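L-arabinose ABC transporter, periplasmic L-arabinose-binding protein (Burkholderia thailandensis, PDB 4KZK) probably binds L-arabinose and related sugars in the periplasm for delivery to an ABC transporter, and can hold beta-D-galactopyranose. Local coordinates at residues Ala157-Arg161 / Arg162-Pro166; Asp191-Ala195 / Ala196-Ala200; Val300-Tyr303 / Asp304-Gln308; Pro291-His294 / Gly295-Ser299. One frame throughout, in Å; residues are numbered along the deposited sequence.

Along the chain the order is contact 1, contact 2, contact 4, contact 3. The fold is the two-lobed one of sugar-binding periplasmic proteins. Contacts 1 and 2 lie together in one lobe, at the ends of helices 144-161 and 180-195; their centres are about 13 Å apart and they touch where Pro166 and Ala159 pack on Phe198. Contacts 4 and 3 follow each other on helix 291-308 of the other lobe, also with centres about 13 Å apart, and the centres of contacts 1 and 3 are about 49 Å apart. Contact 4 contributes His294 to the galactose pocket, whereas contacts 1 to 3 concern how helices end or pack on the sheet.

Contact 1. Residues Ala157-Arg161 / Arg162-Pro166; sequences AEAKR and RGWNP
The carboxylate of Glu158 meets two guanidinium groups, and each arginine offers it an edge. Arg162 approaches side-on, with OE2 of Glu158 in its guanidinium plane, while the carboxylate is turned 86° to that plane. In a salt bridge, Arg162 NE donates to Glu158 OE2 at 2.9 Å and Arg162 NH2 to the same oxygen at 3.2 Å, both on its anti side. Arg161 uses the syn sides: its NE donates to Glu158 OE1 at 2.9 Å and its NH2 to Glu158 OE2 at 2.7 Å, again from within the guanidinium plane. OE2 thus accepts three N-H groups, and this salt-bridge network of Glu158, Arg161 and Arg162 fixes the rotation of the carboxylate and probably steadies its negative charge. Glutamate suits the place because its chain, bent at chi2 (58°), brings the carboxylate across the end of Arg162, where OE2 meets the guanidinium edge.

The backbone closes the helix with a Schellman motif. Gly163 takes a positive phi of 78°, a conformation glycine adopts with ease; its N donates to Lys160 O at 3.0 Å, and Trp164 N reaches back to Ala159 O at 3.1 Å. The turn brings the Trp164 ring back against the last helical turn, where its CE3 rests 3.9 Å from the small CB of Ala159.

Beyond this turn, Arg162 NH1 is hydrogen-bonded to Thr257 O, and the Trp164 ring stacks with His232. Glu158, Ala159, Arg162 and Trp164 all pack on Ile261 of strand 260-264, which ties the end of helix 144-161 to the sheet before the chain enters strand 170-175.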
loop_
_atom_site.group_PDB
_atom_site.type_symbol
_atom_site.label_atom_id
_atom_site.label_comp_id
_atom_site.label_asym_id
_atom_site.label_seq_id
_atom_site.Cartn_x
_atom_site.Cartn_y
_atom_site.Cartn_z
ATOM N N ALA A 157 8.900 -4.521 19.194
ATOM C CA ALA A 157 9.279 -3.538 20.222
ATOM C C ALA A 157 8.135 -3.222 21.189
ATOM O O ALA A 157 8.330 -3.080 22.397
ATOM C CB ALA A 157 9.815 -2.266 19.593
ATOM N N GLU A 158 6.922 -3.128 20.668
ATOM C CA GLU A 158 5.772 -2.807 21.525
ATOM C C GLU A 158 5.399 -4.030 22.359
ATOM O O GLU A 158 5.039 -3.919 23.531
ATOM C CB GLU A 158 4.610 -2.308 20.670
ATOM C CG GLU A 158 3.316 -1.992 21.419
ATOM C CD GLU A 158 3.447 -0.946 22.510
ATOM O OE1 GLU A 158 4.464 -0.213 22.563
ATOM O OE2 GLU A 158 2.496 -0.840 23.317
ATOM N N ALA A 159 5.485 -5.208 21.756
ATOM C CA ALA A 159 5.241 -6.437 22.503
ATOM C C ALA A 159 6.210 -6.537 23.685
ATOM O O ALA A 159 5.805 -6.873 24.792
ATOM C CB ALA A 159 5.350 -7.665 21.614
ATOM N N LYS A 160 7.480 -6.242 23.436
ATOM C CA LYS A 160 8.511 -6.256 24.470
ATOM C C LYS A 160 8.208 -5.234 25.551
ATOM O O LYS A 160 8.319 -5.545 26.735
ATOM C CB LYS A 160 9.871 -5.975 23.839
ATOM C CG LYS A 160 11.017 -5.794 24.814
ATOM C CD LYS A 160 12.312 -5.641 24.038
ATOM C CE LYS A 160 12.862 -6.996 23.655
ATOM N NZ LYS A 160 13.507 -7.607 24.835
ATOM N N ARG A 161 7.819 -4.020 25.158
ATOM C CA ARG A 161 7.456 -3.002 26.144
ATOM C C ARG A 161 6.352 -3.505 27.094
ATOM O O ARG A 161 6.382 -3.231 28.297
ATOM C CB ARG A 161 7.014 -1.716 25.439
ATOM C CG ARG A 161 7.024 -0.478 26.320
ATOM C CD ARG A 161 6.359 0.704 25.631
ATOM N NE ARG A 161 4.961 0.398 25.336
ATOM C CZ ARG A 161 3.978 0.413 26.232
ATOM N NH1 ARG A 161 4.213 0.749 27.503
ATOM N NH2 ARG A 161 2.747 0.095 25.852
ATOM N N ARG A 162 5.396 -4.265 26.549
ATOM C CA ARG A 162 4.275 -4.817 27.331
ATOM C C ARG A 162 4.625 -6.054 28.152
ATOM O O ARG A 162 3.801 -6.516 28.948
ATOM C CB ARG A 162 3.091 -5.146 26.403
ATOM C CG ARG A 162 2.508 -3.920 25.748
ATOM C CD ARG A 162 1.250 -4.221 24.973
ATOM N NE ARG A 162 0.922 -3.108 24.099
ATOM C CZ ARG A 162 -0.198 -3.030 23.393
ATOM N NH1 ARG A 162 -1.123 -3.986 23.472
ATOM N NH2 ARG A 162 -0.393 -1.983 22.624
ATOM N N GLY A 163 5.820 -6.599 27.947
ATOM C CA GLY A 163 6.262 -7.788 28.668
ATOM C C GLY A 163 5.682 -9.082 28.132
ATOM O O GLY A 163 5.655 -10.100 28.828
ATOM N N TRP A 164 5.214 -9.039 26.889
ATOM C CA TRP A 164 4.659 -10.213 26.241
ATOM C C TRP A 164 5.762 -11.254 26.043
ATOM O O TRP A 164 6.906 -10.911 25.779
ATOM C CB TRP A 164 4.061 -9.834 24.880
ATOM C CG TRP A 164 2.743 -9.155 24.942
ATOM C CD1 TRP A 164 2.151 -8.588 26.033
ATOM C CD2 TRP A 164 1.849 -8.924 23.841
ATOM N NE1 TRP A 164 0.933 -8.038 25.684
ATOM C CE2 TRP A 164 0.730 -8.234 24.345
ATOM C CE3 TRP A 164 1.878 -9.253 22.481
ATOM C CZ2 TRP A 164 -0.351 -7.867 23.537
ATOM C CZ3 TRP A 164 0.804 -8.891 21.685
ATOM C CH2 TRP A 164 -0.299 -8.206 22.222
ATOM N N ASN A 165 5.428 -12.522 26.203
ATOM C CA ASN A 165 6.312 -13.597 25.811
ATOM C C ASN A 165 6.116 -13.862 24.318
ATOM O O ASN A 165 5.074 -14.375 23.932
ATOM C CB ASN A 165 5.984 -14.839 26.640
ATOM C CG ASN A 165 6.807 -16.043 26.241
ATOM O OD1 ASN A 165 7.554 -16.010 25.263
ATOM N ND2 ASN A 165 6.664 -17.113 26.988
ATOM N N PRO A 166 7.109 -13.504 23.477
ATOM C CA PRO A 166 6.872 -13.567 22.034
ATOM C C PRO A 166 6.651 -14.974 21.508
ATOM O O PRO A 166 5.983 -15.143 20.480
ATOM C CB PRO A 166 8.140 -12.953 21.423
ATOM C CG PRO A 166 9.163 -13.018 22.479
ATOM C CD PRO A 166 8.457 -13.007 23.793
#

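Contact 2. Residues Asp191-Ala195 / Ala196-Ala200; sequences DALKA and AGFAA
In both Leu193 and Phe198 CG stands anti to the carbonyl carbon, with chi1 of -74° and -71°, and this sets both side chains on the same buried flank of the turn. Leu193 CD2 comes to lie over one face of the Phe198 ring, 3.8 Å from its centroid and displaced toward the rim, a CH-pi contact between two groups suited to a dry core.

The main chain makes this meeting possible by ending the helix in a Schellman motif. Gly197 is its C-prime residue, with a phi of 100°, a conformation readily open to a residue that has no CB. Phe198 N donates to Leu193 O at 3.0 Å, and Gly197 N to Lys194 O at 3.1 Å. Ala196 N also bonds to Leu193 O, from the opposite face of that carbonyl to Phe198 N. On the outer side a water joins Lys194 O and Phe198 O, and the aliphatic chain of Lys194 passes Ala200 CB.

Leu193 and Phe198 pack on Val171 of strand 170-175 and on strand 233-236, through Phe236 and Val234 respectively, while the small Ala192 and Ala196 fit against helix 144-161.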
loop_
_atom_site.group_PDB
_atom_site.type_symbol
_atom_site.label_atom_id
_atom_site.label_comp_id
_atom_site.label_asym_id
_atom_site.label_seq_id
_atom_site.Cartn_x
_atom_site.Cartn_y
_atom_site.Cartn_z
ATOM N N ASP A 191 9.468 -12.188 8.888
ATOM C CA ASP A 191 10.893 -12.455 9.088
ATOM C C ASP A 191 11.406 -11.646 10.267
ATOM O O ASP A 191 12.148 -12.154 11.107
ATOM C CB ASP A 191 11.703 -12.124 7.818
ATOM C CG ASP A 191 11.519 -13.143 6.697
ATOM O OD1 ASP A 191 10.831 -14.170 6.900
ATOM O OD2 ASP A 191 12.081 -12.930 5.595
ATOM N N ALA A 192 11.015 -10.377 10.348
ATOM C CA ALA A 192 11.420 -9.554 11.492
ATOM C C ALA A 192 10.864 -10.110 12.813
ATOM O O ALA A 192 11.537 -10.090 13.841
ATOM C CB ALA A 192 11.001 -8.094 11.289
ATOM N N LEU A 193 9.637 -10.618 12.790
ATOM C CA LEU A 193 9.037 -11.161 14.007
ATOM C C LEU A 193 9.735 -12.468 14.445
ATOM O O LEU A 193 10.012 -12.665 15.633
ATOM C CB LEU A 193 7.527 -11.360 13.835
ATOM C CG LEU A 193 6.723 -10.059 13.848
ATOM C CD1 LEU A 193 5.353 -10.286 13.263
ATOM C CD2 LEU A 193 6.601 -9.480 15.246
ATOM N N LYS A 194 10.025 -13.347 13.495
ATOM C CA LYS A 194 10.756 -14.569 13.834
ATOM C C LYS A 194 12.138 -14.248 14.399
ATOM O O LYS A 194 12.582 -14.903 15.335
ATOM C CB LYS A 194 10.855 -15.484 12.636
ATOM C CG LYS A 194 9.516 -16.104 12.265
ATOM C CD LYS A 194 9.684 -17.268 11.291
ATOM C CE LYS A 194 10.389 -16.863 10.006
ATOM N NZ LYS A 194 10.342 -17.939 8.993
ATOM N N ALA A 195 12.782 -13.216 13.859
ATOM C CA ALA A 195 14.112 -12.763 14.340
ATOM C C ALA A 195 14.058 -12.217 15.762
ATOM O O ALA A 195 15.086 -12.137 16.445
ATOM C CB ALA A 195 14.673 -11.703 13.395
ATOM N N ALA A 196 12.853 -11.852 16.201
ATOM C CA ALA A 196 12.613 -11.292 17.521
ATOM C C ALA A 196 12.041 -12.321 18.479
ATOM O O ALA A 196 11.642 -11.985 19.593
ATOM C CB ALA A 196 11.649 -10.114 17.397
ATOM N N GLY A 197 11.967 -13.574 18.052
ATOM C CA GLY A 197 11.563 -14.646 18.952
ATOM C C GLY A 197 10.125 -15.109 18.859
ATOM O O GLY A 197 9.706 -15.981 19.622
ATOM N N PHE A 198 9.369 -14.560 17.910
ATOM C CA PHE A 198 8.035 -15.078 17.634
ATOM C C PHE A 198 8.199 -16.409 16.923
ATOM O O PHE A 198 9.148 -16.593 16.158
ATOM C CB PHE A 198 7.220 -14.083 16.792
ATOM C CG PHE A 198 6.798 -12.857 17.558
ATOM C CD1 PHE A 198 7.726 -11.860 17.875
ATOM C CD2 PHE A 198 5.490 -12.699 17.964
ATOM C CE1 PHE A 198 7.343 -10.741 18.599
ATOM C CE2 PHE A 198 5.096 -11.563 18.667
ATOM C CZ PHE A 198 6.029 -10.605 19.005
ATOM N N ALA A 199 7.271 -17.325 17.176
ATOM C CA ALA A 199 7.404 -18.712 16.745
ATOM C C ALA A 199 6.799 -18.941 15.364
ATOM O O ALA A 199 5.666 -18.510 15.078
ATOM C CB ALA A 199 6.747 -19.628 17.765
ATOM N N ALA A 200 7.556 -19.620 14.506
ATOM C CA ALA A 200 7.093 -19.953 13.170
ATOM C C ALA A 200 5.777 -20.733 13.242
ATOM O O ALA A 200 4.882 -20.521 12.424
ATOM C CB ALA A 200 8.152 -20.754 12.419
HETATM O O HOH W 1 11.639 -17.601 15.964
#

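Contact 3. Residues Val300-Tyr303 / Asp304-Gln308; sequences VNMY and DWITQ
Met302 and Trp305, three residues apart on helix 291-308, make a Met-aromatic contact on the side of the helix that packs against the parallel sheet of its lobe. This is the tight part. Met302 is buried, and its flexible thioether, bent at chi2 and chi3, curls forward along the helix until SD lies 3.9 Å from Trp305 CE3, oblique to the ring. One turn on, Met302 CG sits 3.8 Å from Ile306 CD1, so the methionine wedges between a flat group and a branched one and fits both. Met302 and Ile306 also reach Ile39 of strand 38-43 and the side chain of Lys118 on strand 118-122; Lys118 in turn makes a cation-pi contact with the Trp305 ring.

The other side is looser and more polar. Val300 CG1 runs beside Asp304 OD2, and Asp304 has weak, long ion pairs with Lys65 and Arg310. Tyr303 is partly exposed and Thr307 exposed, where a ring carrying a hydroxyl and a threonine can both meet solvent. Thr307 CG2 rests over one face of the Tyr303 ring, 3.9 Å from its centroid, a CH-pi contact lying at the surface rather than in the core.

The backbone runs on through both parts in regular alpha-helical bonds, such as Asp304 N to Val300 O at 2.8 Å. With chi1 at 59°, the Thr307 hydroxyl turns back over the preceding turn, so that Tyr303 O accepts twice: from Thr307 N at 2.9 Å and, from above the carbonyl plane, from Thr307 OG1 at 2.8 Å.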
loop_
_atom_site.group_PDB
_atom_site.type_symbol
_atom_site.label_atom_id
_atom_site.label_comp_id
_atom_site.label_asym_id
_atom_site.label_seq_id
_atom_site.Cartn_x
_atom_site.Cartn_y
_atom_site.Cartn_z
ATOM N N VAL A 300 6.144 14.695 -12.348
ATOM C CA VAL A 300 7.235 15.486 -12.941
ATOM C C VAL A 300 8.099 14.642 -13.882
ATOM O O VAL A 300 8.464 15.109 -14.979
ATOM C CB VAL A 300 8.088 16.181 -11.855
ATOM C CG1 VAL A 300 9.364 16.777 -12.444
ATOM C CG2 VAL A 300 7.256 17.262 -11.178
ATOM N N ASN A 301 8.421 13.418 -13.474
ATOM C CA ASN A 301 9.166 12.507 -14.324
ATOM C C ASN A 301 8.427 12.294 -15.642
ATOM O O ASN A 301 9.040 12.376 -16.710
ATOM C CB ASN A 301 9.425 11.169 -13.620
ATOM C CG ASN A 301 10.463 11.275 -12.513
ATOM O OD1 ASN A 301 11.282 12.201 -12.479
ATOM N ND2 ASN A 301 10.451 10.306 -11.613
ATOM N N MET A 302 7.116 12.069 -15.570
ATOM C CA MET A 302 6.282 11.967 -16.774
ATOM C C MET A 302 6.291 13.261 -17.605
ATOM O O MET A 302 6.485 13.218 -18.812
ATOM C CB MET A 302 4.835 11.578 -16.410
ATOM C CG MET A 302 3.892 11.516 -17.609
ATOM S SD MET A 302 4.424 10.321 -18.848
ATOM C CE MET A 302 4.058 8.762 -18.053
ATOM N N TYR A 303 6.053 14.400 -16.966
ATOM C CA TYR A 303 6.079 15.699 -17.641
ATOM C C TYR A 303 7.374 15.900 -18.433
ATOM O O TYR A 303 7.357 16.241 -19.625
ATOM C CB TYR A 303 5.907 16.826 -16.622
ATOM C CG TYR A 303 5.908 18.193 -17.274
ATOM C CD1 TYR A 303 4.759 18.705 -17.864
ATOM C CD2 TYR A 303 7.058 18.952 -17.312
ATOM C CE1 TYR A 303 4.761 19.953 -18.475
ATOM C CE2 TYR A 303 7.073 20.198 -17.926
ATOM C CZ TYR A 303 5.915 20.693 -18.495
ATOM O OH TYR A 303 5.929 21.930 -19.107
ATOM N N ASP A 304 8.500 15.680 -17.767
ATOM C CA ASP A 304 9.812 15.868 -18.387
ATOM C C ASP A 304 10.054 14.842 -19.501
ATOM O O ASP A 304 10.743 15.132 -20.477
ATOM C CB ASP A 304 10.918 15.757 -17.342
ATOM C CG ASP A 304 10.987 16.968 -16.418
ATOM O OD1 ASP A 304 10.338 18.004 -16.701
ATOM O OD2 ASP A 304 11.705 16.883 -15.405
ATOM N N TRP A 305 9.498 13.645 -19.349
ATOM C CA TRP A 305 9.588 12.608 -20.383
ATOM C C TRP A 305 8.846 13.050 -21.651
ATOM O O TRP A 305 9.362 12.922 -22.776
ATOM C CB TRP A 305 9.006 11.298 -19.849
ATOM C CG TRP A 305 9.254 10.058 -20.650
ATOM C CD1 TRP A 305 10.106 9.892 -21.710
ATOM C CD2 TRP A 305 8.655 8.780 -20.420
ATOM N NE1 TRP A 305 10.049 8.591 -22.157
ATOM C CE2 TRP A 305 9.163 7.890 -21.380
ATOM C CE3 TRP A 305 7.713 8.309 -19.504
ATOM C CZ2 TRP A 305 8.767 6.549 -21.439
ATOM C CZ3 TRP A 305 7.319 6.987 -19.568
ATOM C CH2 TRP A 305 7.847 6.120 -20.523
ATOM N N ILE A 306 7.641 13.587 -21.460
ATOM C CA ILE A 306 6.829 14.106 -22.565
ATOM C C ILE A 306 7.478 15.304 -23.247
ATOM O O ILE A 306 7.584 15.346 -24.484
ATOM C CB ILE A 306 5.420 14.524 -22.081
ATOM C CG1 ILE A 306 4.624 13.275 -21.665
ATOM C CG2 ILE A 306 4.656 15.266 -23.168
ATOM C CD1 ILE A 306 3.438 13.558 -20.768
ATOM N N THR A 307 7.886 16.290 -22.449
ATOM C CA THR A 307 8.272 17.605 -22.989
ATOM C C THR A 307 9.742 17.735 -23.400
ATOM O O THR A 307 10.062 18.537 -24.280
ATOM C CB THR A 307 7.934 18.730 -21.991
ATOM O OG1 THR A 307 8.626 18.506 -20.757
ATOM C CG2 THR A 307 6.433 18.790 -21.741
ATOM N N GLN A 308 10.636 16.979 -22.767
ATOM C CA GLN A 308 12.066 17.054 -23.081
ATOM C C GLN A 308 12.673 15.695 -23.476
ATOM O O GLN A 308 13.876 15.589 -23.727
ATOM C CB GLN A 308 12.827 17.672 -21.895
#

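Contact 4. Residues Pro291-His294 / Gly295-Ser299; sequences PRLH and GYDTS
Arg292 and Tyr296 run side by side on the first turns of helix 291-308, an alpha-helix that widens into a pi-type turn at residues 295-297. The wider turn is read from Arg292 O, which accepts from two successive amides: Tyr296 N at 2.8 Å and, in the carbonyl plane, Asp297 N at 3.1 Å. The aliphatic part of Arg292 lines this turn, its CG lying 3.9 Å from Tyr296 CB, while the polar ends go further: Tyr296 OH bonds to Asp64, and the guanidinium has weak hydrogen bonds to Gln60 and Gly336.

Gly295, with no side chain, sits closely against Pro291 O where the turn begins, and its N donates to that oxygen at 2.8 Å.

His294 is buried and lines the sugar pocket, its side chain about 4 Å from the bound galactose at the nearest atoms. A ring with two nitrogens can be held at both: ND1 is hydrogen-bonded to Asp123, itself a galactose-binding residue, and NE2 to Thr318, while Trp50 meets the ring edge-to-face. The start of the helix therefore probably helps to position the pocket wall.

One turn further along, two hydroxyls bond back to main-chain oxygens. Ser299 OG reaches Gly295 O at 2.7 Å. A chi1 of 52° puts Thr298 OG1 between its own backbone N and carbonyl carbon, from where it donates to His294 O, also at 2.7 Å, from above the plane of that carbonyl.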
loop_
_atom_site.group_PDB
_atom_site.type_symbol
_atom_site.label_atom_id
_atom_site.label_comp_id
_atom_site.label_asym_id
_atom_site.label_seq_id
_atom_site.Cartn_x
_atom_site.Cartn_y
_atom_site.Cartn_z
ATOM N N PRO A 291 3.642 10.218 -0.109
ATOM C CA PRO A 291 2.877 10.308 -1.348
ATOM C C PRO A 291 3.290 11.483 -2.231
ATOM O O PRO A 291 2.852 11.595 -3.382
ATOM C CB PRO A 291 1.443 10.502 -0.863
ATOM C CG PRO A 291 1.595 11.235 0.439
ATOM C CD PRO A 291 2.808 10.585 1.060
ATOM N N ARG A 292 4.117 12.390 -1.705
ATOM C CA ARG A 292 4.715 13.399 -2.572
ATOM C C ARG A 292 5.619 12.748 -3.612
ATOM O O ARG A 292 5.627 13.155 -4.788
ATOM C CB ARG A 292 5.517 14.415 -1.767
ATOM C CG ARG A 292 5.952 15.595 -2.608
ATOM C CD ARG A 292 6.738 16.593 -1.782
ATOM N NE ARG A 292 5.960 17.142 -0.677
ATOM C CZ ARG A 292 5.203 18.237 -0.732
ATOM N NH1 ARG A 292 5.056 18.916 -1.869
ATOM N NH2 ARG A 292 4.561 18.642 0.372
ATOM N N LEU A 293 6.387 11.748 -3.203
ATOM C CA LEU A 293 7.243 11.031 -4.159
ATOM C C LEU A 293 6.372 10.303 -5.190
ATOM O O LEU A 293 6.569 10.453 -6.392
ATOM C CB LEU A 293 8.171 10.051 -3.451
ATOM C CG LEU A 293 9.141 10.624 -2.402
ATOM C CD1 LEU A 293 9.966 9.538 -1.743
ATOM C CD2 LEU A 293 10.026 11.689 -3.007
ATOM N N HIS A 294 5.378 9.558 -4.724
ATOM C CA HIS A 294 4.533 8.763 -5.615
ATOM C C HIS A 294 3.550 9.559 -6.461
ATOM O O HIS A 294 3.102 9.072 -7.488
ATOM C CB HIS A 294 3.781 7.705 -4.797
ATOM C CG HIS A 294 4.667 6.636 -4.246
ATOM N ND1 HIS A 294 4.328 5.299 -4.276
ATOM C CD2 HIS A 294 5.875 6.709 -3.638
ATOM C CE1 HIS A 294 5.293 4.593 -3.705
ATOM N NE2 HIS A 294 6.248 5.424 -3.323
ATOM N N GLY A 295 3.206 10.778 -6.040
ATOM C CA GLY A 295 2.252 11.625 -6.764
ATOM C C GLY A 295 2.904 12.785 -7.487
ATOM O O GLY A 295 2.588 13.042 -8.644
ATOM N N TYR A 296 3.773 13.517 -6.796
ATOM C CA TYR A 296 4.385 14.714 -7.399
ATOM C C TYR A 296 5.590 14.305 -8.264
ATOM O O TYR A 296 5.649 14.699 -9.437
ATOM C CB TYR A 296 4.714 15.738 -6.295
ATOM C CG TYR A 296 5.193 17.092 -6.755
ATOM C CD1 TYR A 296 6.495 17.266 -7.131
ATOM C CD2 TYR A 296 4.334 18.177 -6.779
ATOM C CE1 TYR A 296 6.960 18.498 -7.548
ATOM C CE2 TYR A 296 4.774 19.435 -7.199
ATOM C CZ TYR A 296 6.090 19.584 -7.589
ATOM O OH TYR A 296 6.574 20.817 -7.999
ATOM N N ASP A 297 6.510 13.499 -7.737
ATOM C CA ASP A 297 7.750 13.173 -8.482
ATOM C C ASP A 297 7.493 12.303 -9.705
ATOM O O ASP A 297 8.149 12.458 -10.735
ATOM C CB ASP A 297 8.815 12.504 -7.606
ATOM C CG ASP A 297 9.434 13.463 -6.613
ATOM O OD1 ASP A 297 8.924 14.584 -6.489
ATOM O OD2 ASP A 297 10.424 13.072 -5.975
ATOM N N THR A 298 6.548 11.378 -9.603
ATOM C CA THR A 298 6.173 10.595 -10.763
ATOM C C THR A 298 5.619 11.520 -11.847
ATOM O O THR A 298 5.976 11.386 -13.025
ATOM C CB THR A 298 5.101 9.555 -10.420
ATOM O OG1 THR A 298 4.006 10.213 -9.765
ATOM C CG2 THR A 298 5.694 8.441 -9.545
ATOM N N SER A 299 4.756 12.457 -11.459
ATOM C CA SER A 299 4.115 13.343 -12.429
ATOM C C SER A 299 5.154 14.240 -13.109
ATOM O O SER A 299 5.068 14.502 -14.313
ATOM C CB SER A 299 3.018 14.188 -11.765
ATOM O OG SER A 299 1.934 13.400 -11.285
#